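Local atomic coordinates of catalase (PDB entry 4B7H), a protein that breaks hydrogen peroxide down to water and oxygen at a haem iron, and here holds the inhibitor nitric oxide together with a bound NADPH. Residues V463-E466 / G467-E470; P200-S203 / R204-D207; D449-D452 / F453-P456; G503-V506 / K507-Y510. All blocks are in the same frame, centred on the assembly; numbering follows the deposited sequence.

Contacts 1, 3 and 4 all belong to the C-terminal helical region of the chain, whereas contact 2 is a buried loop of the catalase core. NADPH joins two of them: contact 3 meets a ribose hydroxyl at the start of helix 454-463, and contact 1 meets the adenine at the start of the next helix, about 19 Å apart, centre to centre. Contact 4 lies on the last helix and is tied to contact 1 directly, by the salt bridge between Glu470 OE2 and Arg505 NH2 at 2.9 Å. Contact 2 lies at a similar distance from both cofactors, the side chain of Gln206 about 10 Å from haem and that of Pro200 about 10 Å from NADPH.

Contact 1 of 4, residues V463-E466 / G467-E470. With NDP (NADPH dihydro-nicotinamide-adenine-dinucleotide phosphate), chain H.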
loop_
_atom_site.group_PDB
_atom_site.type_symbol
_atom_site.label_atom_id
_atom_site.label_comp_id
_atom_site.label_asym_id
_atom_site.label_seq_id
_atom_site.Cartn_x
_atom_site.Cartn_y
_atom_site.Cartn_z
ATOM N N VAL A 463 13.103 -40.166 -27.934
ATOM C CA VAL A 463 11.672 -39.949 -27.721
ATOM C C VAL A 463 10.973 -39.272 -28.903
ATOM O O VAL A 463 9.961 -39.771 -29.406
ATOM C CB VAL A 463 11.407 -39.112 -26.455
ATOM C CG1 VAL A 463 9.917 -38.792 -26.324
ATOM C CG2 VAL A 463 11.921 -39.834 -25.214
ATOM N N LEU A 464 11.487 -38.121 -29.325
ATOM C CA LEU A 464 10.826 -37.350 -30.377
ATOM C C LEU A 464 10.761 -38.106 -31.700
ATOM O O LEU A 464 11.707 -38.810 -32.072
ATOM C CB LEU A 464 11.547 -36.022 -30.605
ATOM C CG LEU A 464 11.621 -35.072 -29.416
ATOM C CD1 LEU A 464 12.265 -33.763 -29.851
ATOM C CD2 LEU A 464 10.243 -34.822 -28.811
ATOM N N ASP A 465 9.648 -37.960 -32.416
ATOM C CA ASP A 465 9.580 -38.495 -33.772
ATOM C C ASP A 465 10.271 -37.541 -34.751
ATOM O O ASP A 465 10.683 -36.444 -34.369
ATOM C CB ASP A 465 8.140 -38.872 -34.195
ATOM C CG ASP A 465 7.192 -37.679 -34.288
ATOM O OD1 ASP A 465 7.597 -36.611 -34.776
ATOM O OD2 ASP A 465 6.008 -37.826 -33.906
ATOM N N GLU A 466 10.412 -37.947 -36.007
ATOM C CA GLU A 466 11.162 -37.131 -36.962
ATOM C C GLU A 466 10.544 -35.751 -37.205
ATOM O O GLU A 466 11.267 -34.762 -37.370
ATOM C CB GLU A 466 11.373 -37.892 -38.276
ATOM C CG GLU A 466 12.378 -39.043 -38.161
ATOM C CD GLU A 466 13.740 -38.575 -37.683
ATOM O OE1 GLU A 466 14.236 -37.557 -38.211
ATOM O OE2 GLU A 466 14.306 -39.209 -36.770
ATOM N N GLY A 467 9.217 -35.679 -37.202
ATOM C CA GLY A 467 8.523 -34.408 -37.353
ATOM C C GLY A 467 8.763 -33.481 -36.173
ATOM O O GLY A 467 9.005 -32.280 -36.351
ATOM N N GLU A 468 8.701 -34.034 -34.963
ATOM C CA GLU A 468 8.992 -33.268 -33.760
ATOM C C GLU A 468 10.425 -32.754 -33.759
ATOM O O GLU A 468 10.679 -31.613 -33.371
ATOM C CB GLU A 468 8.712 -34.110 -32.509
ATOM C CG GLU A 468 7.231 -34.398 -32.287
ATOM C CD GLU A 468 6.983 -35.388 -31.165
ATOM O OE1 GLU A 468 7.717 -36.398 -31.082
ATOM O OE2 GLU A 468 6.052 -35.166 -30.352
ATOM N N LYS A 469 11.358 -33.587 -34.215
ATOM C CA LYS A 469 12.763 -33.203 -34.262
ATOM C C LYS A 469 12.986 -32.043 -35.231
ATOM O O LYS A 469 13.727 -31.099 -34.926
ATOM C CB LYS A 469 13.635 -34.404 -34.632
ATOM C CG LYS A 469 13.684 -35.449 -33.540
ATOM C CD LYS A 469 14.168 -36.781 -34.068
ATOM C CE LYS A 469 15.667 -36.807 -34.216
ATOM N NZ LYS A 469 16.123 -38.138 -34.712
ATOM N N GLU A 470 12.337 -32.106 -36.389
ATOM C CA GLU A 470 12.479 -31.054 -37.387
ATOM C C GLU A 470 11.788 -29.763 -36.943
ATOM O O GLU A 470 12.370 -28.681 -37.039
ATOM C CB GLU A 470 11.953 -31.513 -38.750
ATOM C CG GLU A 470 11.955 -30.432 -39.834
ATOM C CD GLU A 470 13.347 -30.013 -40.291
ATOM O OE1 GLU A 470 14.341 -30.714 -39.978
ATOM O OE2 GLU A 470 13.449 -28.975 -40.985
HETATM P PA NDP H . 9.595 -42.337 -21.665
HETATM O O1A NDP H . 9.577 -42.861 -23.054
HETATM O O2A NDP H . 9.061 -43.311 -20.672
HETATM O O5B NDP H . 8.728 -40.990 -21.630
HETATM C C5B NDP H . 8.929 -39.989 -22.599
HETATM C C4B NDP H . 8.000 -38.843 -22.236
HETATM O O4B NDP H . 8.186 -37.783 -23.163
HETATM C C3B NDP H . 6.534 -39.276 -22.300
HETATM O O3B NDP H . 5.833 -38.761 -21.183
HETATM C C2B NDP H . 6.071 -38.649 -23.601
HETATM O O2B NDP H . 4.680 -38.407 -23.698
HETATM C C1B NDP H . 6.914 -37.382 -23.612
HETATM N N9A NDP H . 6.900 -36.680 -24.910
HETATM C C8A NDP H . 6.469 -37.167 -26.119
HETATM N N7A NDP H . 6.598 -36.196 -27.051
HETATM C C5A NDP H . 7.102 -35.088 -26.453
HETATM C C6A NDP H . 7.426 -33.823 -26.938
HETATM N N6A NDP H . 6.946 -33.412 -28.112
HETATM N N1A NDP H . 7.943 -32.887 -26.072
HETATM C C2A NDP H . 8.127 -33.193 -24.738
HETATM N N3A NDP H . 7.800 -34.448 -24.263
HETATM C C4A NDP H . 7.294 -35.380 -25.108
HETATM O O3 NDP H . 11.109 -41.877 -21.321
HETATM P PN NDP H . 11.593 -41.240 -19.917
HETATM O O1N NDP H . 10.455 -41.140 -18.959
HETATM O O2N NDP H . 12.834 -41.961 -19.543
HETATM O O5D NDP H . 12.030 -39.746 -20.328
HETATM C C5D NDP H . 12.732 -39.518 -21.536
HETATM C C4D NDP H . 12.711 -38.037 -21.855
HETATM O O4D NDP H . 11.371 -37.634 -22.053
HETATM C C3D NDP H . 13.249 -37.211 -20.697
HETATM O O3D NDP H . 14.643 -36.974 -20.832
HETATM C C2D NDP H . 12.414 -35.945 -20.768
HETATM O O2D NDP H . 13.070 -34.996 -21.562
HETATM C C1D NDP H . 11.136 -36.346 -21.498
HETATM N N1N NDP H . 9.971 -36.385 -20.587
HETATM C C2N NDP H . 10.093 -37.033 -19.392
HETATM C C3N NDP H . 9.047 -37.119 -18.486
HETATM C C7N NDP H . 9.289 -37.835 -17.197
HETATM O O7N NDP H . 8.568 -37.438 -16.067
HETATM N N7N NDP H . 10.192 -38.809 -17.136
HETATM C C4N NDP H . 7.692 -36.502 -18.759
HETATM C C5N NDP H . 7.666 -35.817 -20.095
HETATM C C6N NDP H . 8.784 -35.788 -20.931
HETATM P P2B NDP H . 3.704 -39.482 -24.407
HETATM O O1X NDP H . 4.234 -39.746 -25.801
HETATM O O2X NDP H . 3.705 -40.743 -23.570
HETATM O O3X NDP H . 2.319 -38.862 -24.446
HETATM O O HOH W 1 7.132 -39.201 -29.129
#
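Asp465 swings CG into the gap between its own backbone N and carbonyl carbon (chi1 65°), while Glu468 starts beside its backbone N and then runs out extended (chi2 172°); the two torsions let each carboxylate reach the other residue's amide. OD1 of Asp465 accepts from Glu468 N at 2.8 Å, met nearly along its C-O axis. In return, OE1 of Glu468 takes Asp465 N at 2.8 Å through its anti lone pair. This exchange is a capping box at the start of helix 466-479. A short aspartate suits the N-cap because its oxygen reaches an N-H of the first turn, and the longer glutamate, extended, spans the distance to the N-H of the N-cap residue. The carboxylates approach closely, OD2 of Asp465 lying 3.6 Å from OE1 of Glu468, a repulsion that the positive end of the helix dipole may ease. The remaining oxygen, Glu468 OE2, receives the adenine amino group N6A of NADPH at 3.0 Å. Leu464 supplies the greasy complement, its CD2 resting over the adenine face 3.5 Å from C6A, while Val463 CG1 lies against the ribose. On the outer side Lys469 NZ bridges to Glu466 OE2 at 2.9 Å, coming from the syn side 24° out of the carboxylate plane. Lys469 CG lies 3.7 Å from Leu464 CB, and the lysine also makes a cation-pi contact with Tyr460.

Contact 2 of 4, residues P200-S203 / R204-D207; sequences PKTS and RHQD
Thr202 OG1 is gripped by three groups of the residues that follow it. It sits between its own backbone N and carbonyl carbon (chi1 77°), which turns it to the amides ahead. The shortest bond joins it to His205 ND1 at 2.6 Å, where either atom could be the donor; the hydroxyl meets the imidazole at its edge, near the ring plane. Two backbone amides also turn to the same oxygen, His205 N at 3.0 Å and, weakly, Arg204 N at 2.9 Å. The bond from the residue two places on makes this an ST turn, for which threonine is apt: its hydroxyl, one bond from CB, is close enough to accept from the amides two and three residues on, while CG2 packs 3.6 Å from ND1. Beyond the turn, Gln206 extends its amide back over the loop. NE2 gives a weak bond to Ser203 O at 3.3 Å, and OE1 lies 3.7 Å from Pro200 CG, the compact, apolar ring packing beside the amide oxygen. The whole loop leads from helix 187-194 to strand 208-209: Arg204 pairs with Asp258 of helix 254-264, Ser203 OG bonds His74 of strand 73-82, and Ser203 and Gln206 both pack on Phe107 of strand 100-108.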
loop_
_atom_site.group_PDB
_atom_site.type_symbol
_atom_site.label_atom_id
_atom_site.label_comp_id
_atom_site.label_asym_id
_atom_site.label_seq_id
_atom_site.Cartn_x
_atom_site.Cartn_y
_atom_site.Cartn_z
ATOM N N PRO A 200 0.802 -25.337 -26.638
ATOM C CA PRO A 200 -0.420 -26.143 -26.553
ATOM C C PRO A 200 -1.621 -25.306 -26.998
ATOM O O PRO A 200 -1.641 -24.100 -26.729
ATOM C CB PRO A 200 -0.541 -26.462 -25.055
ATOM C CG PRO A 200 0.695 -25.907 -24.392
ATOM C CD PRO A 200 1.263 -24.882 -25.316
ATOM N N LYS A 201 -2.610 -25.916 -27.643
ATOM C CA LYS A 201 -3.735 -25.135 -28.156
ATOM C C LYS A 201 -4.592 -24.548 -27.037
ATOM O O LYS A 201 -5.052 -23.404 -27.137
ATOM C CB LYS A 201 -4.612 -25.960 -29.100
ATOM C CG LYS A 201 -3.916 -26.362 -30.385
ATOM C CD LYS A 201 -4.886 -27.007 -31.360
ATOM C CE LYS A 201 -4.161 -27.445 -32.627
ATOM N NZ LYS A 201 -5.099 -27.894 -33.690
ATOM N N THR A 202 -4.831 -25.335 -25.990
ATOM C CA THR A 202 -5.723 -24.924 -24.914
ATOM C C THR A 202 -5.143 -25.322 -23.566
ATOM O O THR A 202 -4.123 -26.024 -23.486
ATOM C CB THR A 202 -7.118 -25.592 -25.021
ATOM O OG1 THR A 202 -7.024 -26.950 -24.576
ATOM C CG2 THR A 202 -7.663 -25.557 -26.451
ATOM N N SER A 203 -5.810 -24.892 -22.502
ATOM C CA SER A 203 -5.456 -25.347 -21.166
ATOM C C SER A 203 -5.868 -26.787 -20.912
ATOM O O SER A 203 -5.321 -27.440 -20.018
ATOM C CB SER A 203 -6.120 -24.467 -20.118
ATOM O OG SER A 203 -5.678 -23.136 -20.227
ATOM N N ARG A 204 -6.852 -27.270 -21.673
ATOM C CA ARG A 204 -7.393 -28.614 -21.491
ATOM C C ARG A 204 -6.549 -29.679 -22.181
ATOM O O ARG A 204 -6.604 -30.859 -21.811
ATOM C CB ARG A 204 -8.824 -28.682 -22.029
ATOM C CG ARG A 204 -9.756 -27.622 -21.437
ATOM C CD ARG A 204 -11.160 -27.712 -22.031
ATOM N NE ARG A 204 -11.190 -27.272 -23.423
ATOM C CZ ARG A 204 -11.618 -28.003 -24.446
ATOM N NH1 ARG A 204 -12.074 -29.238 -24.258
ATOM N NH2 ARG A 204 -11.590 -27.487 -25.667
ATOM N N HIS A 205 -5.780 -29.258 -23.183
ATOM C CA HIS A 205 -5.006 -30.171 -24.016
ATOM C C HIS A 205 -3.515 -30.157 -23.687
ATOM O O HIS A 205 -2.661 -30.064 -24.580
ATOM C CB HIS A 205 -5.238 -29.836 -25.490
ATOM C CG HIS A 205 -6.642 -30.096 -25.946
ATOM N ND1 HIS A 205 -7.646 -29.155 -25.863
ATOM C CD2 HIS A 205 -7.215 -31.208 -26.468
ATOM C CE1 HIS A 205 -8.771 -29.667 -26.331
ATOM N NE2 HIS A 205 -8.537 -30.914 -26.700
ATOM N N GLN A 206 -3.216 -30.249 -22.395
ATOM C CA GLN A 206 -1.842 -30.330 -21.909
ATOM C C GLN A 206 -1.862 -31.117 -20.612
ATOM O O GLN A 206 -2.865 -31.107 -19.885
ATOM C CB GLN A 206 -1.271 -28.929 -21.648
ATOM C CG GLN A 206 -1.952 -28.230 -20.475
ATOM C CD GLN A 206 -1.589 -26.775 -20.333
ATOM O OE1 GLN A 206 -0.633 -26.281 -20.947
ATOM N NE2 GLN A 206 -2.366 -26.066 -19.523
ATOM N N ASP A 207 -0.771 -31.821 -20.330
ATOM C CA ASP A 207 -0.583 -32.419 -19.016
ATOM C C ASP A 207 -0.204 -31.344 -18.007
ATOM O O ASP A 207 0.238 -30.247 -18.377
ATOM C CB ASP A 207 0.570 -33.423 -19.023
ATOM C CG ASP A 207 0.250 -34.718 -19.748
ATOM O OD1 ASP A 207 -0.942 -35.075 -19.901
ATOM O OD2 ASP A 207 1.231 -35.400 -20.129
HETATM O O HOH W 2 -1.957 -24.283 -22.434
HETATM O O HOH W 3 -2.951 -22.983 -20.148
#

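Contact 3 of 4, residues D449-D452 / F453-P456. With NDP (NADPH dihydro-nicotinamide-adenine-dinucleotide phosphate), chain H.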
loop_
_atom_site.group_PDB
_atom_site.type_symbol
_atom_site.label_atom_id
_atom_site.label_comp_id
_atom_site.label_asym_id
_atom_site.label_seq_id
_atom_site.Cartn_x
_atom_site.Cartn_y
_atom_site.Cartn_z
ATOM N N ASP A 449 25.113 -39.865 -13.922
ATOM C CA ASP A 449 24.791 -39.309 -15.228
ATOM C C ASP A 449 24.381 -37.831 -15.177
ATOM O O ASP A 449 23.764 -37.326 -16.116
ATOM C CB ASP A 449 23.707 -40.156 -15.908
ATOM C CG ASP A 449 24.183 -41.562 -16.240
ATOM O OD1 ASP A 449 25.390 -41.732 -16.493
ATOM O OD2 ASP A 449 23.352 -42.496 -16.254
ATOM N N ASP A 450 24.722 -37.135 -14.093
ATOM C CA ASP A 450 24.362 -35.724 -13.979
ATOM C C ASP A 450 25.220 -34.837 -14.874
ATOM O O ASP A 450 26.440 -34.776 -14.718
ATOM C CB ASP A 450 24.505 -35.228 -12.535
ATOM C CG ASP A 450 23.411 -35.738 -11.618
ATOM O OD1 ASP A 450 22.324 -36.112 -12.106
ATOM O OD2 ASP A 450 23.636 -35.733 -10.392
ATOM N N ASP A 451 24.566 -34.149 -15.803
ATOM C CA ASP A 451 25.163 -33.041 -16.546
ATOM C C ASP A 451 23.998 -32.168 -17.015
ATOM O O ASP A 451 22.841 -32.454 -16.689
ATOM C CB ASP A 451 26.045 -33.527 -17.717
ATOM C CG ASP A 451 25.261 -33.780 -18.997
ATOM O OD1 ASP A 451 24.087 -34.193 -18.932
ATOM O OD2 ASP A 451 25.826 -33.557 -20.086
ATOM N N ASP A 452 24.281 -31.123 -17.783
ATOM C CA ASP A 452 23.222 -30.205 -18.206
ATOM C C ASP A 452 22.531 -30.607 -19.508
ATOM O O ASP A 452 21.503 -30.034 -19.859
ATOM C CB ASP A 452 23.770 -28.783 -18.352
ATOM C CG ASP A 452 24.186 -28.173 -17.027
ATOM O OD1 ASP A 452 23.634 -28.570 -15.975
ATOM O OD2 ASP A 452 25.054 -27.277 -17.031
ATOM N N PHE A 453 23.083 -31.586 -20.218
ATOM C CA PHE A 453 22.653 -31.853 -21.584
ATOM C C PHE A 453 22.127 -33.252 -21.891
ATOM O O PHE A 453 21.474 -33.436 -22.915
ATOM C CB PHE A 453 23.781 -31.519 -22.568
ATOM C CG PHE A 453 24.163 -30.072 -22.562
ATOM C CD1 PHE A 453 23.364 -29.135 -23.195
ATOM C CD2 PHE A 453 25.311 -29.642 -21.904
ATOM C CE1 PHE A 453 23.709 -27.795 -23.188
ATOM C CE2 PHE A 453 25.656 -28.302 -21.883
ATOM C CZ PHE A 453 24.854 -27.378 -22.533
ATOM N N ILE A 454 22.406 -34.236 -21.040
ATOM C CA ILE A 454 22.054 -35.613 -21.395
ATOM C C ILE A 454 20.546 -35.829 -21.535
ATOM O O ILE A 454 20.092 -36.474 -22.481
ATOM C CB ILE A 454 22.699 -36.670 -20.455
ATOM C CG1 ILE A 454 22.540 -38.074 -21.049
ATOM C CG2 ILE A 454 22.117 -36.600 -19.038
ATOM C CD1 ILE A 454 23.105 -38.201 -22.444
ATOM N N GLN A 455 19.761 -35.278 -20.617
ATOM C CA GLN A 455 18.321 -35.507 -20.676
ATOM C C GLN A 455 17.616 -34.899 -21.903
ATOM O O GLN A 455 16.812 -35.578 -22.530
ATOM C CB GLN A 455 17.634 -35.145 -19.353
ATOM C CG GLN A 455 17.976 -36.129 -18.220
ATOM C CD GLN A 455 16.969 -36.092 -17.099
ATOM O OE1 GLN A 455 16.256 -35.110 -16.932
ATOM N NE2 GLN A 455 16.898 -37.162 -16.327
ATOM N N PRO A 456 17.914 -33.632 -22.262
ATOM C CA PRO A 456 17.305 -33.179 -23.521
ATOM C C PRO A 456 17.867 -33.925 -24.728
ATOM O O PRO A 456 17.168 -34.059 -25.733
ATOM C CB PRO A 456 17.676 -31.687 -23.588
ATOM C CG PRO A 456 18.832 -31.524 -22.639
ATOM C CD PRO A 456 18.573 -32.524 -21.545
HETATM P PA NDP H . 9.595 -42.337 -21.665
HETATM O O1A NDP H . 9.577 -42.861 -23.054
HETATM O O2A NDP H . 9.061 -43.311 -20.672
HETATM O O5B NDP H . 8.728 -40.990 -21.630
HETATM C C5B NDP H . 8.929 -39.989 -22.599
HETATM C C4B NDP H . 8.000 -38.843 -22.236
HETATM O O4B NDP H . 8.186 -37.783 -23.163
HETATM C C3B NDP H . 6.534 -39.276 -22.300
HETATM O O3B NDP H . 5.833 -38.761 -21.183
HETATM C C2B NDP H . 6.071 -38.649 -23.601
HETATM O O2B NDP H . 4.680 -38.407 -23.698
HETATM C C1B NDP H . 6.914 -37.382 -23.612
HETATM N N9A NDP H . 6.900 -36.680 -24.910
HETATM C C8A NDP H . 6.469 -37.167 -26.119
HETATM N N7A NDP H . 6.598 -36.196 -27.051
HETATM C C5A NDP H . 7.102 -35.088 -26.453
HETATM C C6A NDP H . 7.426 -33.823 -26.938
HETATM N N6A NDP H . 6.946 -33.412 -28.112
HETATM N N1A NDP H . 7.943 -32.887 -26.072
HETATM C C2A NDP H . 8.127 -33.193 -24.738
HETATM N N3A NDP H . 7.800 -34.448 -24.263
HETATM C C4A NDP H . 7.294 -35.380 -25.108
HETATM O O3 NDP H . 11.109 -41.877 -21.321
HETATM P PN NDP H . 11.593 -41.240 -19.917
HETATM O O1N NDP H . 10.455 -41.140 -18.959
HETATM O O2N NDP H . 12.834 -41.961 -19.543
HETATM O O5D NDP H . 12.030 -39.746 -20.328
HETATM C C5D NDP H . 12.732 -39.518 -21.536
HETATM C C4D NDP H . 12.711 -38.037 -21.855
HETATM O O4D NDP H . 11.371 -37.634 -22.053
HETATM C C3D NDP H . 13.249 -37.211 -20.697
HETATM O O3D NDP H . 14.643 -36.974 -20.832
HETATM C C2D NDP H . 12.414 -35.945 -20.768
HETATM O O2D NDP H . 13.070 -34.996 -21.562
HETATM C C1D NDP H . 11.136 -36.346 -21.498
HETATM N N1N NDP H . 9.971 -36.385 -20.587
HETATM C C2N NDP H . 10.093 -37.033 -19.392
HETATM C C3N NDP H . 9.047 -37.119 -18.486
HETATM C C7N NDP H . 9.289 -37.835 -17.197
HETATM O O7N NDP H . 8.568 -37.438 -16.067
HETATM N N7N NDP H . 10.192 -38.809 -17.136
HETATM C C4N NDP H . 7.692 -36.502 -18.759
HETATM C C5N NDP H . 7.666 -35.817 -20.095
HETATM C C6N NDP H . 8.784 -35.788 -20.931
HETATM P P2B NDP H . 3.704 -39.482 -24.407
HETATM O O1X NDP H . 4.234 -39.746 -25.801
HETATM O O2X NDP H . 3.705 -40.743 -23.570
HETATM O O3X NDP H . 2.319 -38.862 -24.446
HETATM O O HOH W 4 20.584 -33.561 -18.365
#
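Asp451 and Ile454 make the tight heart of this contact. OD1 of Asp451 accepts from Ile454 N at 2.7 Å, using the syn lone pair, with an N-H...O angle of 156°. The same oxygen takes a weaker bond from Phe453 N at 3.1 Å, and Ile454 CG2 is pressed to within 3.1 Å of it. Asp451 reaches both amides because chi1 of 86° holds CG between its backbone N and carbonyl carbon. The bond to the residue two places on defines an Asx turn, which leads the chain into helix 454-463, with Phe453 at the N-cap position. An aspartate just ahead of a helix suits its place, since its charge faces the amides of the opening turn. Pro456 is equally at home there, for first-turn residues need no N-H for the helix ladder. A water extends the turn, donating to Asp451 O and accepting from Gln455 N at 2.9 Å.

Across this contact the Phe453 side is looser and partly exposed. Asp452 CB lies over one face of its ring, a CH-pi contact 4.3 Å from the centroid and 23° off the normal; the ring also packs on Ala187 of helix 187-194 and Val498 of helix 487-498. Pro456 CG comes no nearer than 4.1 Å to Asp452 O. The carboxylate of Asp452 turns away to Arg150 and to Ser417 of the second subunit. Further along, Gln455 O receives a weak hydrogen bond from the ribose hydroxyl O3D of NADPH, while its side-chain OE1 accepts from Thr296 N.

Contact 4 of 4, residues G503-V506 / K507-Y510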
loop_
_atom_site.group_PDB
_atom_site.type_symbol
_atom_site.label_atom_id
_atom_site.label_comp_id
_atom_site.label_asym_id
_atom_site.label_seq_id
_atom_site.Cartn_x
_atom_site.Cartn_y
_atom_site.Cartn_z
ATOM N N GLY A 503 21.954 -29.541 -33.336
ATOM C CA GLY A 503 22.720 -28.315 -33.454
ATOM C C GLY A 503 22.999 -27.931 -34.897
ATOM O O GLY A 503 22.916 -26.759 -35.270
ATOM N N ALA A 504 23.333 -28.921 -35.722
ATOM C CA ALA A 504 23.654 -28.646 -37.118
ATOM C C ALA A 504 22.408 -28.138 -37.837
ATOM O O ALA A 504 22.473 -27.206 -38.638
ATOM C CB ALA A 504 24.200 -29.892 -37.802
ATOM N N ARG A 505 21.264 -28.742 -37.536
ATOM C CA ARG A 505 20.030 -28.355 -38.208
ATOM C C ARG A 505 19.575 -26.962 -37.765
ATOM O O ARG A 505 19.091 -26.173 -38.579
ATOM C CB ARG A 505 18.940 -29.400 -37.964
ATOM C CG ARG A 505 17.674 -29.196 -38.790
ATOM C CD ARG A 505 17.955 -29.275 -40.285
ATOM N NE ARG A 505 16.728 -29.139 -41.067
ATOM C CZ ARG A 505 16.665 -28.579 -42.271
ATOM N NH1 ARG A 505 17.767 -28.107 -42.847
ATOM N NH2 ARG A 505 15.501 -28.491 -42.903
ATOM N N VAL A 506 19.745 -26.661 -36.478
ATOM C CA VAL A 506 19.414 -25.343 -35.953
ATOM C C VAL A 506 20.222 -24.262 -36.673
ATOM O O VAL A 506 19.663 -23.260 -37.126
ATOM C CB VAL A 506 19.664 -25.263 -34.433
ATOM C CG1 VAL A 506 19.700 -23.807 -33.956
ATOM C CG2 VAL A 506 18.590 -26.050 -33.669
ATOM N N LYS A 507 21.529 -24.470 -36.805
ATOM C CA LYS A 507 22.372 -23.472 -37.465
ATOM C C LYS A 507 22.007 -23.326 -38.946
ATOM O O LYS A 507 21.940 -22.212 -39.464
ATOM C CB LYS A 507 23.860 -23.798 -37.299
ATOM C CG LYS A 507 24.785 -22.767 -37.937
ATOM C CD LYS A 507 26.252 -23.017 -37.587
ATOM C CE LYS A 507 27.144 -21.962 -38.225
ATOM N NZ LYS A 507 28.580 -22.096 -37.838
ATOM N N GLU A 508 21.768 -24.451 -39.615
ATOM C CA GLU A 508 21.322 -24.445 -41.008
ATOM C C GLU A 508 20.084 -23.579 -41.206
ATOM O O GLU A 508 20.041 -22.708 -42.080
ATOM C CB GLU A 508 20.940 -25.857 -41.438
ATOM C CG GLU A 508 22.057 -26.705 -41.955
ATOM C CD GLU A 508 21.527 -27.781 -42.874
ATOM O OE1 GLU A 508 20.572 -28.479 -42.466
ATOM O OE2 GLU A 508 22.040 -27.905 -44.008
ATOM N N LEU A 509 19.059 -23.843 -40.404
ATOM C CA LEU A 509 17.796 -23.142 -40.557
ATOM C C LEU A 509 17.934 -21.683 -40.161
ATOM O O LEU A 509 17.379 -20.806 -40.818
ATOM C CB LEU A 509 16.705 -23.833 -39.741
ATOM C CG LEU A 509 16.243 -25.176 -40.317
ATOM C CD1 LEU A 509 15.300 -25.902 -39.360
ATOM C CD2 LEU A 509 15.581 -24.965 -41.681
ATOM N N TYR A 510 18.692 -21.424 -39.100
ATOM C CA TYR A 510 18.915 -20.052 -38.660
ATOM C C TYR A 510 19.553 -19.207 -39.765
ATOM O O TYR A 510 19.109 -18.089 -40.045
ATOM C CB TYR A 510 19.794 -20.023 -37.412
ATOM C CG TYR A 510 20.177 -18.626 -36.991
ATOM C CD1 TYR A 510 19.232 -17.764 -36.438
ATOM C CD2 TYR A 510 21.481 -18.163 -37.146
ATOM C CE1 TYR A 510 19.566 -16.479 -36.052
ATOM C CE2 TYR A 510 21.832 -16.878 -36.748
ATOM C CZ TYR A 510 20.863 -16.037 -36.210
ATOM O OH TYR A 510 21.187 -14.756 -35.814
#
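The last helix of the chain, 500-514, shows here the regular i to i+4 ladder, with side chains of Arg505, Glu508 and Leu509 meeting on one flank. The four backbone bonds are closely alike, from Tyr510 N to Val506 O at 2.9 Å to Lys507 N to Gly503 O at 3.1 Å. Arg505 leaves the helix with CG opposite its backbone N (chi1 -171°) and then bends at chi2 (61°), which turns the guanidinium along the helix toward the next turn. Its NH1 donates to Glu508 OE1 at 2.9 Å, an i to i+3 salt bridge. The carboxylate oxygen lies near the guanidinium plane, but NH1 comes from above the carboxylate, the two planes standing 58° apart. Long, flexible arginine and glutamate suit this surface edge, where both can bend to meet. NH2 of the same arginine pairs with Glu470 of helix 466-479, so the cation has two acidic partners. Val506 and Tyr510 face inward instead, Val506 against Ile476 and Trp495, and Tyr510 with its hydroxyl bonded to Glu488. Leu509, buried beside helix 466-479, suits its place as an apolar side chain against the arginine: its CD2 lies over one face of the Arg505 guanidinium, offset toward the rim and 3.7 Å from NH2.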